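Long-range contacts in phosphate-binding protein (Unidentified prokaryotic organism, PDB 3W9V), which binds inorganic phosphate in the manner of the PstS-type solute-binding proteins of phosphate transport: residues Ser88-Val93 with Ala338-Pro343; Val137-Glu142 with Ala185-Gly190; Lys322-Ser327 with Ala348-Ser353. The protein carries 1 engineered substitution. One frame throughout, in Å; residues are numbered along the deposited sequence.

Overall arrangement
Interactions 1 and 3 adjoin, with centres about 15 Å apart, and their segments alternate along the chain. Ser88 OG of interaction 1, also hydrogen-bonded to Tyr14 OH, lies 2.9 Å from His323 NE2 of interaction 3, probably as a hydrogen bond, and Leu342 CD1 packs 3.6 Å from Tyr324 CE1. Strand 83-92 thus meets both the C-terminal end of helix 310-323 and the loop before helix 344-354. Interaction 2 stands apart, its centre about 23 Å from that of interaction 1 and about 36 Å from that of interaction 3, in a three-stranded parallel sheet. It alone touches the bound phosphate, through Arg140; interaction 3 lies on the opposite side of the chain's centre.

Interaction 1 of 3, residues Ser88-Val93 with Ala338-Pro343; sequences SVATSV and AFVPLP
Ala90 O accepts the backbone N-H of Val340 over 2.9 Å, and Ala90 N returns an equally short bond to Val340 O. Both are nearly straight (171° and 164°) and make one antiparallel hydrogen-bonded pair between strand 83-92 and the loop after helix 331-336. Beside it, the methyl of Ala90 packs on Val340 CB at 3.9 Å. Phe339 CB lies against Ala90 O and meets Val89 CG2 at 3.8 Å. With CG anti to its carbonyl carbon (chi1 -60°), the Phe339 ring runs alongside Thr91, whose OG1 sits at the ring edge in plane, 3.4 Å from CE1. That hydroxyl donates to Ser92 O at 2.8 Å. Farther along, Leu342 brings CG to 3.5 Å from Ser88 O. A water bridges the other end, from Ser92 N to the carbonyl of Ala338, the C-prime residue of the Schellman motif that ends helix 331-336. Strand 296-304 also pairs with strand 83-92, along a run that includes a classic beta bulge where Ser88 and Val89 both face Thr299. The loop therefore satisfies the Ala90 backbone on the outer edge of the mixed sheet, while Thr91 spends its proton within its own strand and leaves oxygen against the aromatic edge.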
loop_
_atom_site.group_PDB
_atom_site.type_symbol
_atom_site.label_atom_id
_atom_site.label_comp_id
_atom_site.label_asym_id
_atom_site.label_seq_id
_atom_site.Cartn_x
_atom_site.Cartn_y
_atom_site.Cartn_z
ATOM N N SER A 88 0.852 -4.973 7.341
ATOM C CA SER A 88 -0.500 -5.243 7.782
ATOM C C SER A 88 -1.124 -6.322 6.900
ATOM O O SER A 88 -1.565 -7.370 7.387
ATOM C CB SER A 88 -1.319 -3.958 7.680
ATOM O OG SER A 88 -2.656 -4.216 8.066
ATOM N N VAL A 89 -1.192 -6.037 5.599
ATOM C CA VAL A 89 -1.675 -6.985 4.599
ATOM C C VAL A 89 -0.866 -6.773 3.324
ATOM O O VAL A 89 -0.167 -5.766 3.179
ATOM C CB VAL A 89 -3.194 -6.807 4.277
ATOM C CG1 VAL A 89 -4.038 -6.873 5.543
ATOM C CG2 VAL A 89 -3.451 -5.506 3.553
ATOM N N ALA A 90 -0.960 -7.728 2.403
ATOM C CA ALA A 90 -0.391 -7.551 1.080
ATOM C C ALA A 90 -1.484 -7.158 0.104
ATOM O O ALA A 90 -2.679 -7.373 0.356
ATOM C CB ALA A 90 0.329 -8.806 0.625
ATOM N N THR A 91 -1.066 -6.565 -1.010
ATOM C CA THR A 91 -2.011 -6.015 -1.957
ATOM C C THR A 91 -1.465 -6.017 -3.374
ATOM O O THR A 91 -0.258 -5.904 -3.601
ATOM C CB THR A 91 -2.403 -4.560 -1.555
ATOM O OG1 THR A 91 -3.489 -4.102 -2.367
ATOM C CG2 THR A 91 -1.225 -3.597 -1.682
ATOM N N SER A 92 -2.373 -6.135 -4.328
ATOM C CA SER A 92 -2.059 -5.805 -5.709
ATOM C C SER A 92 -2.264 -4.309 -5.907
ATOM O O SER A 92 -2.836 -3.626 -5.047
ATOM C CB SER A 92 -2.975 -6.578 -6.657
ATOM O OG SER A 92 -4.342 -6.317 -6.361
ATOM N N VAL A 93 -1.776 -3.795 -7.029
ATOM C CA VAL A 93 -2.150 -2.465 -7.476
ATOM C C VAL A 93 -2.928 -2.636 -8.774
ATOM O O VAL A 93 -2.371 -3.100 -9.770
ATOM C CB VAL A 93 -0.928 -1.569 -7.709
ATOM C CG1 VAL A 93 -1.367 -0.194 -8.220
ATOM C CG2 VAL A 93 -0.106 -1.444 -6.438
ATOM N N ALA A 338 -10.436 -7.428 -0.690
ATOM C CA ALA A 338 -9.570 -7.556 -1.866
ATOM C C ALA A 338 -8.079 -7.602 -1.563
ATOM O O ALA A 338 -7.265 -7.376 -2.453
ATOM C CB ALA A 338 -9.873 -6.465 -2.911
ATOM N N PHE A 339 -7.724 -7.919 -0.322
ATOM C CA PHE A 339 -6.325 -7.975 0.086
ATOM C C PHE A 339 -5.876 -9.406 0.362
ATOM O O PHE A 339 -6.682 -10.343 0.364
ATOM C CB PHE A 339 -6.085 -7.066 1.293
ATOM C CG PHE A 339 -6.398 -5.620 1.025
ATOM C CD1 PHE A 339 -5.715 -4.921 0.041
ATOM C CD2 PHE A 339 -7.366 -4.956 1.759
ATOM C CE1 PHE A 339 -6.001 -3.590 -0.208
ATOM C CE2 PHE A 339 -7.648 -3.626 1.519
ATOM C CZ PHE A 339 -6.965 -2.945 0.531
ATOM N N VAL A 340 -4.570 -9.557 0.566
ATOM C CA VAL A 340 -3.951 -10.850 0.832
ATOM C C VAL A 340 -3.469 -10.890 2.276
ATOM O O VAL A 340 -2.679 -10.043 2.689
ATOM C CB VAL A 340 -2.751 -11.091 -0.109
ATOM C CG1 VAL A 340 -1.991 -12.354 0.290
ATOM C CG2 VAL A 340 -3.216 -11.175 -1.555
ATOM N N PRO A 341 -3.948 -11.870 3.055
ATOM C CA PRO A 341 -3.433 -11.998 4.421
ATOM C C PRO A 341 -1.925 -12.240 4.447
ATOM O O PRO A 341 -1.351 -12.761 3.479
ATOM C CB PRO A 341 -4.179 -13.223 4.961
ATOM C CG PRO A 341 -5.447 -13.254 4.176
ATOM C CD PRO A 341 -5.048 -12.813 2.792
ATOM N N LEU A 342 -1.275 -11.853 5.535
ATOM C CA LEU A 342 0.129 -12.202 5.690
ATOM C C LEU A 342 0.258 -13.710 5.861
ATOM O O LEU A 342 -0.580 -14.345 6.504
ATOM C CB LEU A 342 0.747 -11.511 6.897
ATOM C CG LEU A 342 0.707 -9.990 6.879
ATOM C CD1 LEU A 342 1.497 -9.471 8.060
ATOM C CD2 LEU A 342 1.242 -9.421 5.569
ATOM N N PRO A 343 1.308 -14.298 5.283
ATOM C CA PRO A 343 1.575 -15.721 5.514
ATOM C C PRO A 343 1.799 -16.025 6.995
ATOM O O PRO A 343 2.182 -15.145 7.779
ATOM C CB PRO A 343 2.859 -15.967 4.725
ATOM C CG PRO A 343 2.881 -14.899 3.683
ATOM C CD PRO A 343 2.257 -13.699 4.331
HETATM O O HOH W 1 -4.824 -7.758 -3.748
#

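Interaction 2 of 3, residues Val137-Glu142 with Ala185-Gly190; sequences VVYRAE and AVAATG. With PO4 (phosphate ion), chain C.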
loop_
_atom_site.group_PDB
_atom_site.type_symbol
_atom_site.label_atom_id
_atom_site.label_comp_id
_atom_site.label_asym_id
_atom_site.label_seq_id
_atom_site.Cartn_x
_atom_site.Cartn_y
_atom_site.Cartn_z
ATOM N N VAL A 137 -4.596 9.974 -18.173
ATOM C CA VAL A 137 -4.130 9.421 -16.908
ATOM C C VAL A 137 -4.648 10.233 -15.723
ATOM O O VAL A 137 -4.575 11.465 -15.722
ATOM C CB VAL A 137 -2.582 9.355 -16.877
ATOM C CG1 VAL A 137 -2.076 9.053 -15.478
ATOM C CG2 VAL A 137 -2.081 8.313 -17.870
ATOM N N VAL A 138 -5.187 9.535 -14.727
ATOM C CA VAL A 138 -5.542 10.138 -13.452
ATOM C C VAL A 138 -4.529 9.648 -12.428
ATOM O O VAL A 138 -4.186 8.464 -12.408
ATOM C CB VAL A 138 -6.964 9.743 -13.009
ATOM C CG1 VAL A 138 -7.366 10.513 -11.758
ATOM C CG2 VAL A 138 -7.961 9.990 -14.134
ATOM N N TYR A 139 -4.032 10.550 -11.592
ATOM C CA TYR A 139 -3.022 10.182 -10.610
ATOM C C TYR A 139 -3.304 10.874 -9.275
ATOM O O TYR A 139 -4.130 11.794 -9.194
ATOM C CB TYR A 139 -1.607 10.517 -11.124
ATOM C CG TYR A 139 -1.390 11.995 -11.356
ATOM C CD1 TYR A 139 -0.839 12.793 -10.363
ATOM C CD2 TYR A 139 -1.753 12.599 -12.559
ATOM C CE1 TYR A 139 -0.652 14.148 -10.554
ATOM C CE2 TYR A 139 -1.574 13.965 -12.756
ATOM C CZ TYR A 139 -1.023 14.732 -11.743
ATOM O OH TYR A 139 -0.826 16.093 -11.898
ATOM N N ARG A 140 -2.620 10.430 -8.228
ATOM C CA ARG A 140 -2.800 11.021 -6.905
ATOM C C ARG A 140 -2.010 12.318 -6.774
ATOM O O ARG A 140 -0.800 12.343 -7.003
ATOM C CB ARG A 140 -2.381 10.036 -5.817
ATOM C CG ARG A 140 -3.332 8.860 -5.690
ATOM C CD ARG A 140 -4.608 9.226 -4.926
ATOM N NE ARG A 140 -4.302 9.474 -3.524
ATOM C CZ ARG A 140 -4.100 8.525 -2.615
ATOM N NH1 ARG A 140 -4.228 7.236 -2.915
ATOM N NH2 ARG A 140 -3.773 8.884 -1.385
ATOM N N ALA A 141 -2.708 13.385 -6.398
ATOM C CA ALA A 141 -2.101 14.697 -6.246
ATOM C C ALA A 141 -1.109 14.727 -5.098
ATOM O O ALA A 141 -0.088 15.404 -5.172
ATOM C CB ALA A 141 -3.187 15.739 -6.010
ATOM N N GLU A 142 -1.445 14.016 -4.027
ATOM C CA GLU A 142 -0.744 14.136 -2.756
ATOM C C GLU A 142 0.207 12.968 -2.492
ATOM O O GLU A 142 0.257 12.003 -3.266
ATOM C CB GLU A 142 -1.758 14.298 -1.608
ATOM C CG GLU A 142 -2.387 13.008 -1.044
ATOM C CD GLU A 142 -3.461 12.344 -1.918
ATOM O OE1 GLU A 142 -3.442 12.468 -3.158
ATOM O OE2 GLU A 142 -4.323 11.644 -1.352
ATOM N N ALA A 185 -3.349 15.096 -18.110
ATOM C CA ALA A 185 -3.393 14.220 -16.943
ATOM C C ALA A 185 -4.069 14.946 -15.781
ATOM O O ALA A 185 -3.873 16.149 -15.602
ATOM C CB ALA A 185 -1.998 13.773 -16.559
ATOM N N VAL A 186 -4.861 14.211 -15.005
ATOM C CA VAL A 186 -5.686 14.780 -13.943
ATOM C C VAL A 186 -5.217 14.307 -12.571
ATOM O O VAL A 186 -5.071 13.107 -12.350
ATOM C CB VAL A 186 -7.162 14.352 -14.122
ATOM C CG1 VAL A 186 -8.017 14.809 -12.942
ATOM C CG2 VAL A 186 -7.713 14.882 -15.439
ATOM N N ALA A 187 -4.997 15.248 -11.656
ATOM C CA ALA A 187 -4.660 14.927 -10.268
ATOM C C ALA A 187 -5.906 14.939 -9.391
ATOM O O ALA A 187 -6.753 15.827 -9.522
ATOM C CB ALA A 187 -3.655 15.919 -9.729
ATOM N N ALA A 188 -6.010 13.970 -8.485
ATOM C CA ALA A 188 -7.095 13.952 -7.509
ATOM C C ALA A 188 -6.571 13.480 -6.159
ATOM O O ALA A 188 -5.506 12.873 -6.072
ATOM C CB ALA A 188 -8.234 13.058 -7.989
ATOM N N THR A 189 -7.335 13.756 -5.106
ATOM C CA THR A 189 -6.906 13.472 -3.739
ATOM C C THR A 189 -7.638 12.254 -3.164
ATOM O O THR A 189 -8.862 12.154 -3.243
ATOM C CB THR A 189 -7.087 14.724 -2.827
ATOM O OG1 THR A 189 -6.163 15.747 -3.225
ATOM C CG2 THR A 189 -6.852 14.392 -1.358
ATOM N N GLY A 190 -6.866 11.329 -2.601
ATOM C CA GLY A 190 -7.393 10.113 -2.011
ATOM C C GLY A 190 -7.730 9.046 -3.034
ATOM O O GLY A 190 -7.966 9.337 -4.212
HETATM P P PO4 C . -2.519 5.973 0.171
HETATM O O1 PO4 C . -3.753 6.814 0.454
HETATM O O2 PO4 C . -2.272 5.854 -1.327
HETATM O O3 PO4 C . -1.293 6.557 0.863
HETATM O O4 PO4 C . -2.804 4.586 0.735
HETATM O O HOH W 2 -1.666 17.349 -14.107
#
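Strands 137-140 and 186-188 run parallel with a 32° twist between their segment axes, joined by four backbone bonds, the last from Ala141 N to Ala188 O. The ring of Tyr139, its CG between backbone N and carbonyl carbon (chi1 63°), lies over Ala187, with CZ 3.5 Å from Ala187 CB and Ala187 CA above the ring centre. Ala185 CB lies at the ring edge, and a water joins Tyr139 OH to Ala185 O. At the end of strand 137-140, Arg140 bends at chi2 and chi3 and grips Glu142 side-on in a salt bridge: NE donates to OE1 at 3.1 Å and NH2 to OE2 at 2.8 Å. Glu142 OE2 also accepts Gly190 N at 2.9 Å, from the opposite face of its carboxylate plane to Arg140 NH2, while Gly190 C lies over one guanidinium face. The outer nitrogens of Arg140 hold the phosphate, NH2 to O1 at 2.8 Å and NH1 to O2 at 2.9 Å; Thr8, Leu9, Ser32, Ser144, Gly145 and Thr146 complete the site. Glu142 is thus a second-shell residue: by fixing the guanidinium's rotation and tying it to Gly190, it probably orients Arg140 toward the anion and balances part of its charge.

Interaction 3 of 3, residues Lys322-Ser327 with Ala348-Ser353; sequences KHYGTS and AAVRAS
One face of the Tyr324 ring is covered by Val350, whose CG1 sits almost straight above the centroid, 3.6 Å from it and 8° off the ring normal, in a CH-pi contact. CG2 of the same valine leans toward the CD1-CE1 side of the ring. The second flat group, the guanidinium of Arg351, has Tyr324 O at its edge; Thr326 OG1 lies over one face and Ala348 CA of its own helix, offset toward the rim, over the opposite one. Arg351 NH2 donates to Tyr324 O at 2.8 Å with an angle of 160° at the hydrogen, and the oxygen lies close to the guanidinium plane. The bend at chi3 turns the guanidinium back, which brings NH2 to Tyr324 O; CD, on the way, passes 3.3 Å from the same oxygen. Thr326 OG1, 3.5 Å from Arg351 NH1, is too poorly angled to be hydrogen-bonded to it.

The contact joins the C-terminal end of helix 310-323 to a side of helix 344-354. Tyr324 is the first residue to leave helical geometry, and Gly325 N still reaches back to Lys322 O at 3.1 Å, so the arginine meets a carbonyl just past the helix end, where its positive charge would probably be favoured by the helix dipole. An alanine in place of Arg351 would probably leave Tyr324 O without this donor and open a gap between Thr326 and helix 344-354. Tyr324 is held at its far end as well: its hydroxyl is hydrogen-bonded to Pro87 O, and the ring also meets Phe320 and packs on Leu301 of strand 296-304. With CG anti to its carbonyl carbon, Tyr324 sets its ring against Val350, while its CB lies 4.0 Å from Arg351 CG.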
loop_
_atom_site.group_PDB
_atom_site.type_symbol
_atom_site.label_atom_id
_atom_site.label_comp_id
_atom_site.label_asym_id
_atom_site.label_seq_id
_atom_site.Cartn_x
_atom_site.Cartn_y
_atom_site.Cartn_z
ATOM N N LYS A 322 -5.167 -10.231 17.550
ATOM C CA LYS A 322 -6.140 -10.542 16.518
ATOM C C LYS A 322 -5.539 -10.456 15.107
ATOM O O LYS A 322 -5.606 -11.409 14.334
ATOM C CB LYS A 322 -7.364 -9.629 16.617
ATOM C CG LYS A 322 -8.427 -9.997 15.600
ATOM C CD LYS A 322 -9.740 -9.268 15.806
ATOM C CE LYS A 322 -10.858 -9.966 15.034
ATOM N NZ LYS A 322 -12.169 -9.283 15.225
ATOM N N HIS A 323 -4.957 -9.310 14.775
ATOM C CA HIS A 323 -4.513 -9.055 13.407
ATOM C C HIS A 323 -3.411 -10.014 12.962
ATOM O O HIS A 323 -3.278 -10.309 11.774
ATOM C CB HIS A 323 -4.041 -7.606 13.285
ATOM C CG HIS A 323 -4.110 -7.055 11.898
ATOM N ND1 HIS A 323 -5.281 -7.012 11.172
ATOM C CD2 HIS A 323 -3.160 -6.473 11.124
ATOM C CE1 HIS A 323 -5.042 -6.442 10.001
ATOM N NE2 HIS A 323 -3.765 -6.106 9.949
ATOM N N TYR A 324 -2.617 -10.485 13.919
ATOM C CA TYR A 324 -1.525 -11.424 13.640
ATOM C C TYR A 324 -1.750 -12.798 14.280
ATOM O O TYR A 324 -0.810 -13.579 14.435
ATOM C CB TYR A 324 -0.175 -10.819 14.074
ATOM C CG TYR A 324 0.071 -9.508 13.368
ATOM C CD1 TYR A 324 0.522 -9.479 12.051
ATOM C CD2 TYR A 324 -0.216 -8.300 13.987
ATOM C CE1 TYR A 324 0.706 -8.277 11.380
ATOM C CE2 TYR A 324 -0.035 -7.095 13.329
ATOM C CZ TYR A 324 0.420 -7.092 12.025
ATOM O OH TYR A 324 0.574 -5.888 11.386
ATOM N N GLY A 325 -2.995 -13.108 14.633
ATOM C CA GLY A 325 -3.290 -14.381 15.264
ATOM C C GLY A 325 -3.255 -15.566 14.317
ATOM O O GLY A 325 -3.589 -15.447 13.140
ATOM N N THR A 326 -2.878 -16.729 14.838
ATOM C CA THR A 326 -2.990 -17.967 14.085
ATOM C C THR A 326 -4.454 -18.227 13.746
ATOM O O THR A 326 -4.782 -18.640 12.629
ATOM C CB THR A 326 -2.429 -19.142 14.886
ATOM O OG1 THR A 326 -1.130 -18.787 15.365
ATOM C CG2 THR A 326 -2.346 -20.400 14.031
ATOM N N SER A 327 -5.330 -17.974 14.713
ATOM C CA SER A 327 -6.769 -18.062 14.504
ATOM C C SER A 327 -7.434 -16.867 15.183
ATOM O O SER A 327 -6.750 -16.001 15.747
ATOM C CB SER A 327 -7.309 -19.381 15.050
ATOM O OG SER A 327 -7.129 -19.453 16.453
ATOM N N ALA A 348 3.753 -15.136 12.672
ATOM C CA ALA A 348 4.524 -15.649 13.795
ATOM C C ALA A 348 5.695 -14.739 14.135
ATOM O O ALA A 348 5.996 -14.517 15.308
ATOM C CB ALA A 348 5.008 -17.070 13.523
ATOM N N ALA A 349 6.355 -14.214 13.107
ATOM C CA ALA A 349 7.483 -13.314 13.322
ATOM C C ALA A 349 7.050 -12.021 14.007
ATOM O O ALA A 349 7.702 -11.554 14.945
ATOM C CB ALA A 349 8.186 -13.009 12.004
ATOM N N VAL A 350 5.954 -11.443 13.523
ATOM C CA VAL A 350 5.411 -10.234 14.132
ATOM C C VAL A 350 5.076 -10.492 15.602
ATOM O O VAL A 350 5.441 -9.706 16.471
ATOM C CB VAL A 350 4.177 -9.699 13.368
ATOM C CG1 VAL A 350 3.501 -8.569 14.147
ATOM C CG2 VAL A 350 4.588 -9.211 11.980
ATOM N N ARG A 351 4.405 -11.604 15.888
ATOM C CA ARG A 351 4.065 -11.908 17.278
ATOM C C ARG A 351 5.313 -12.089 18.139
ATOM O O ARG A 351 5.372 -11.602 19.275
ATOM C CB ARG A 351 3.182 -13.159 17.389
ATOM C CG ARG A 351 1.818 -13.060 16.725
ATOM C CD ARG A 351 0.888 -14.195 17.179
ATOM N NE ARG A 351 1.492 -15.518 17.032
ATOM C CZ ARG A 351 1.417 -16.263 15.937
ATOM N NH1 ARG A 351 2.012 -17.449 15.902
ATOM N NH2 ARG A 351 0.750 -15.837 14.875
ATOM N N ALA A 352 6.307 -12.791 17.604
ATOM C CA ALA A 352 7.476 -13.131 18.399
ATOM C C ALA A 352 8.279 -11.905 18.824
ATOM O O ALA A 352 8.867 -11.898 19.907
ATOM C CB ALA A 352 8.357 -14.126 17.666
ATOM N N SER A 353 8.319 -10.872 17.983
ATOM C CA SER A 353 9.003 -9.634 18.350
ATOM C C SER A 353 8.117 -8.691 19.158
ATOM O O SER A 353 8.556 -8.135 20.171
ATOM C CB SER A 353 9.517 -8.893 17.107
ATOM O OG SER A 353 10.693 -9.492 16.584
#